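Local coordinates for bacterioferritin comigratory protein (Xylella fastidiosa, PDB 3IXR) that probably reduces hydrogen peroxide and organic hydroperoxides as a thiol peroxidase of the PrxQ type within the peroxiredoxin family, at residues L27-S30 with L31-P35; V113-D117 with A118-K122. The protein carries 1 engineered substitution. All blocks are in the same frame, centred on the assembly; numbering follows the deposited sequence.

Interaction 1 (L27-S30 with L31-P35)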
loop_
_atom_site.group_PDB
_atom_site.type_symbol
_atom_site.label_atom_id
_atom_site.label_comp_id
_atom_site.label_asym_id
_atom_site.label_seq_id
_atom_site.Cartn_x
_atom_site.Cartn_y
_atom_site.Cartn_z
ATOM N N LEU A 27 -4.786 11.711 7.927
ATOM C CA LEU A 27 -5.373 11.817 6.533
ATOM C C LEU A 27 -6.598 12.758 6.575
ATOM O O LEU A 27 -7.482 12.585 7.462
ATOM C CB LEU A 27 -5.845 10.441 6.085
ATOM C CG LEU A 27 -4.799 9.285 6.199
ATOM C CD1 LEU A 27 -5.329 7.981 5.533
ATOM C CD2 LEU A 27 -3.457 9.718 5.587
ATOM N N ASN A 28 -6.638 13.676 5.618
ATOM C CA ASN A 28 -7.738 14.668 5.635
ATOM C C ASN A 28 -8.991 14.141 5.013
ATOM O O ASN A 28 -9.046 13.048 4.457
ATOM C CB ASN A 28 -7.284 16.016 5.036
ATOM C CG ASN A 28 -6.906 15.953 3.573
ATOM O OD1 ASN A 28 -5.978 16.608 3.188
ATOM N ND2 ASN A 28 -7.616 15.195 2.766
ATOM N N HIS A 29 -10.068 14.919 5.162
ATOM C CA HIS A 29 -11.375 14.454 4.762
ATOM C C HIS A 29 -11.373 14.190 3.250
ATOM O O HIS A 29 -11.945 13.192 2.846
ATOM C CB HIS A 29 -12.452 15.533 5.108
ATOM C CG HIS A 29 -13.829 15.209 4.584
ATOM N ND1 HIS A 29 -14.374 15.785 3.439
ATOM C CD2 HIS A 29 -14.759 14.335 5.026
ATOM C CE1 HIS A 29 -15.577 15.295 3.226
ATOM N NE2 HIS A 29 -15.838 14.419 4.176
ATOM N N SER A 30 -10.738 15.048 2.433
ATOM C CA SER A 30 -10.748 14.858 0.977
ATOM C C SER A 30 -10.073 13.493 0.581
ATOM O O SER A 30 -10.657 12.622 -0.167
ATOM C CB SER A 30 -10.015 16.041 0.347
ATOM O OG SER A 30 -9.553 15.762 -0.962
ATOM N N LEU A 31 -8.897 13.268 1.152
ATOM C CA LEU A 31 -8.236 11.976 0.936
ATOM C C LEU A 31 -9.039 10.802 1.499
ATOM O O LEU A 31 -9.123 9.738 0.859
ATOM C CB LEU A 31 -6.857 12.004 1.606
ATOM C CG LEU A 31 -6.053 10.681 1.481
ATOM C CD1 LEU A 31 -5.887 10.446 0.108
ATOM C CD2 LEU A 31 -4.697 10.987 2.099
ATOM N N LEU A 32 -9.589 10.892 2.717
ATOM C CA LEU A 32 -10.369 9.793 3.299
ATOM C C LEU A 32 -11.608 9.377 2.468
ATOM O O LEU A 32 -12.049 8.264 2.544
ATOM C CB LEU A 32 -10.791 10.148 4.730
ATOM C CG LEU A 32 -9.718 10.029 5.837
ATOM C CD1 LEU A 32 -10.318 10.611 7.102
ATOM C CD2 LEU A 32 -9.370 8.583 6.023
ATOM N N ASN A 33 -12.119 10.360 1.707
ATOM C CA ASN A 33 -13.356 10.087 0.912
ATOM C C ASN A 33 -13.103 9.953 -0.564
ATOM O O ASN A 33 -14.037 9.802 -1.381
ATOM C CB ASN A 33 -14.406 11.147 1.234
ATOM C CG ASN A 33 -14.926 10.920 2.617
ATOM O OD1 ASN A 33 -15.759 10.045 2.839
ATOM N ND2 ASN A 33 -14.345 11.608 3.585
ATOM N N HIS A 34 -11.854 10.047 -0.970
ATOM C CA HIS A 34 -11.494 9.760 -2.326
ATOM C C HIS A 34 -11.835 8.316 -2.784
ATOM O O HIS A 34 -11.396 7.345 -2.194
ATOM C CB HIS A 34 -9.979 9.985 -2.397
ATOM C CG HIS A 34 -9.349 9.528 -3.681
ATOM N ND1 HIS A 34 -9.659 10.090 -4.897
ATOM C CD2 HIS A 34 -8.549 8.462 -3.951
ATOM C CE1 HIS A 34 -8.988 9.461 -5.858
ATOM N NE2 HIS A 34 -8.319 8.463 -5.309
ATOM N N PRO A 35 -12.574 8.161 -3.889
ATOM C CA PRO A 35 -12.941 6.837 -4.332
ATOM C C PRO A 35 -11.768 6.055 -4.901
ATOM O O PRO A 35 -11.052 6.577 -5.758
ATOM C CB PRO A 35 -14.008 7.128 -5.414
ATOM C CG PRO A 35 -14.453 8.529 -5.162
ATOM C CD PRO A 35 -13.192 9.226 -4.676
#
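His29 O is gripped twice by Asn33. The side-chain ND2 of Asn33 gives the firmer bond, 3.0 Å to His29 O with an N-H...O angle of 161°. It comes in the plane of its own amide but tilted from the carbonyl plane of His29. The backbone N of Asn33 adds a weak bond to the same oxygen. That N-H is shared, since a second weak bond runs from Asn33 N to Ser30 O at 3.3 Å. The helical pattern is cleaner one residue earlier, where Leu32 N meets Asn28 O at 2.8 Å in a nearly straight bond. Asn28 is the N-cap residue of this short helix.

The same ND2 of Asn33 also stands over one face of the His29 imidazole. It lies 3.1 Å from His29 CD2, over the CD2-NE2 side of the ring. The ring and amide planes are inclined by 44°, so this is not a parallel stack. The ring reaches this place because His29 CG points opposite its backbone N (chi1 173°). Both residues are exposed, on the outer side of the turn.

Leucines pack on another side of the turn. Leu27 CD2 meets Leu31 CD2 at 3.9 Å, methyl against methyl, and both residues are buried. Leu27 CB sits beside Leu32 CG, also at 3.9 Å, and these two side chains cross nearly at right angles. The CD1 methyl of Leu32 lies against Leu27 O at 3.5 Å.

Backbone bonds tie Leu27, the residue before the N-cap, to His151, and Leu32 within the helical turn to Ser47. Leu27 also packs on Met21, Leu46 and Phe124. Leu31 turns to helix 119-123, where it touches Ala123, and the chain then runs on into strand 36-38.

Interaction 2 (V113-D117 with A118-K122)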
loop_
_atom_site.group_PDB
_atom_site.type_symbol
_atom_site.label_atom_id
_atom_site.label_comp_id
_atom_site.label_asym_id
_atom_site.label_seq_id
_atom_site.Cartn_x
_atom_site.Cartn_y
_atom_site.Cartn_z
ATOM N N VAL A 113 -5.098 -1.369 -5.242
ATOM C CA VAL A 113 -5.683 -0.147 -5.794
ATOM C C VAL A 113 -5.118 0.210 -7.125
ATOM O O VAL A 113 -3.863 0.282 -7.307
ATOM C CB VAL A 113 -5.306 1.014 -4.874
ATOM C CG1 VAL A 113 -5.966 2.372 -5.350
ATOM C CG2 VAL A 113 -5.831 0.662 -3.577
ATOM N N SER A 114 -6.002 0.452 -8.119
ATOM C CA SER A 114 -5.543 1.008 -9.398
ATOM C C SER A 114 -5.597 2.506 -9.246
ATOM O O SER A 114 -6.727 3.112 -9.334
ATOM C CB SER A 114 -6.533 0.561 -10.491
ATOM O OG SER A 114 -6.223 1.202 -11.709
ATOM N N ASP A 115 -4.438 3.098 -8.992
ATOM C CA ASP A 115 -4.312 4.547 -8.711
ATOM C C ASP A 115 -4.033 5.255 -9.997
ATOM O O ASP A 115 -2.983 5.874 -10.210
ATOM C CB ASP A 115 -3.275 4.798 -7.594
ATOM C CG ASP A 115 -3.235 6.223 -7.118
ATOM O OD1 ASP A 115 -2.135 6.767 -6.955
ATOM O OD2 ASP A 115 -4.344 6.744 -6.907
ATOM N N SER A 116 -4.922 5.097 -10.969
ATOM C CA SER A 116 -4.533 5.473 -12.323
ATOM C C SER A 116 -4.544 6.979 -12.538
ATOM O O SER A 116 -4.065 7.439 -13.591
ATOM C CB SER A 116 -5.468 4.883 -13.356
ATOM O OG SER A 116 -6.838 5.167 -13.008
ATOM N N ASP A 117 -5.088 7.739 -11.587
ATOM C CA ASP A 117 -4.942 9.227 -11.622
ATOM C C ASP A 117 -3.814 9.720 -10.714
ATOM O O ASP A 117 -3.531 10.925 -10.590
ATOM C CB ASP A 117 -6.234 9.899 -11.224
ATOM C CG ASP A 117 -7.412 9.484 -12.149
ATOM O OD1 ASP A 117 -7.245 9.537 -13.427
ATOM O OD2 ASP A 117 -8.459 9.064 -11.591
ATOM N N ALA A 118 -3.113 8.760 -10.143
ATOM C CA ALA A 118 -1.969 9.101 -9.253
ATOM C C ALA A 118 -2.378 9.917 -8.007
ATOM O O ALA A 118 -1.494 10.527 -7.395
ATOM C CB ALA A 118 -0.758 9.726 -9.984
ATOM N N ILE A 119 -3.651 9.878 -7.646
ATOM C CA ILE A 119 -4.106 10.678 -6.476
ATOM C C ILE A 119 -3.535 10.139 -5.179
ATOM O O ILE A 119 -3.013 10.936 -4.382
ATOM C CB ILE A 119 -5.656 10.776 -6.423
ATOM C CG1 ILE A 119 -6.046 11.643 -7.651
ATOM C CG2 ILE A 119 -6.147 11.262 -4.955
ATOM C CD1 ILE A 119 -7.492 11.491 -8.111
ATOM N N LEU A 120 -3.571 8.802 -4.947
ATOM C CA LEU A 120 -3.014 8.378 -3.674
ATOM C C LEU A 120 -1.497 8.569 -3.693
ATOM O O LEU A 120 -0.861 8.862 -2.671
ATOM C CB LEU A 120 -3.186 6.866 -3.461
ATOM C CG LEU A 120 -4.484 6.505 -2.924
ATOM C CD1 LEU A 120 -4.461 5.003 -2.662
ATOM C CD2 LEU A 120 -4.939 7.284 -1.687
ATOM N N CYS A 121 -0.864 8.303 -4.838
ATOM C CA CYS A 121 0.588 8.388 -4.975
ATOM C C CYS A 121 1.076 9.816 -4.648
ATOM O O CYS A 121 2.025 9.985 -3.948
ATOM C CB CYS A 121 1.008 7.992 -6.414
ATOM S SG CYS A 121 1.030 6.225 -6.699
ATOM N N LYS A 122 0.388 10.841 -5.148
ATOM C CA LYS A 122 0.791 12.187 -4.860
ATOM C C LYS A 122 0.467 12.554 -3.393
ATOM O O LYS A 122 1.257 13.218 -2.754
ATOM C CB LYS A 122 -0.037 13.071 -5.825
ATOM C CG LYS A 122 0.616 12.998 -7.229
ATOM C CD LYS A 122 -0.089 14.017 -8.204
ATOM C CE LYS A 122 -1.344 13.485 -8.898
ATOM N NZ LYS A 122 -1.992 14.636 -9.691
#
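The carboxylate of Asp115 faces the start of helix 119-123, with Leu120 over one of its faces and backbone N-H groups at its two oxygens. Leu120 CB lies 3.7 Å from Asp115 CG on that face. Leu120 N donates to Asp115 OD2 at 2.9 Å in a nearly straight bond. Cys121 N donates to Asp115 OD1, also at 2.9 Å, with a somewhat more bent approach. Both donors come from the syn side. They stand 24° and 31° out of the carboxylate plane, on the same side as Leu120 CB. The two bonds hold the group against rotation about CB-CG. Asp115 CG is swung opposite the backbone N (chi1 -172°), which sends the carboxylate across to the helix. Cys121 SG lies 3.2 Å from Asp115 OD1.

Asp115 is buried, and its negative charge is probably eased by these N-H groups at the helix start. It also opens a type I beta turn that ends at Ala118, the N-cap residue. Ala118 N closes the turn on Asp115 O at 2.9 Å, reaching it from above the carbonyl plane. The turn joins strand 112-114 of the thioredoxin-like core sheet to the helix. That strand runs parallel to strand 86-92 and antiparallel to strand 36-38.

Smaller contacts flank the turn. Ile119 CD1 rests on the CB methylene of Asp117 at 3.7 Å, on the exposed side. On the buried side the apolar pair is Val113 CG1 and Leu120 CD1, 4.1 Å apart, and the two side chains cross at about a right angle. Val113 also packs on Leu89 and Val91 of strand 86-92. Leu120 continues onto Leu36 and Leu46, while Cys121 touches Arg93 and Val126.

Overall arrangement
Interaction 1 comes first along the chain and closes before interaction 2 opens. Their centres are about 13 Å apart, yet they touch. Leu31 CD1 packs on Leu120 CD2 at 3.8 Å, and His34 CE1 lies 3.4 Å from Ile119 CD1. So two short helices, 29-33 and 119-123, pack against each other. The sheet links them a second time. Helix 29-33 leads into strand 36-38, which pairs antiparallel with strand 112-114, the strand that precedes helix 119-123. Interaction 1 lies farther from the centre of the chain, at about 16 Å against 11 Å. The helix near the N-terminus thus lies against the helix that follows strand 112-114 of the peroxiredoxin core.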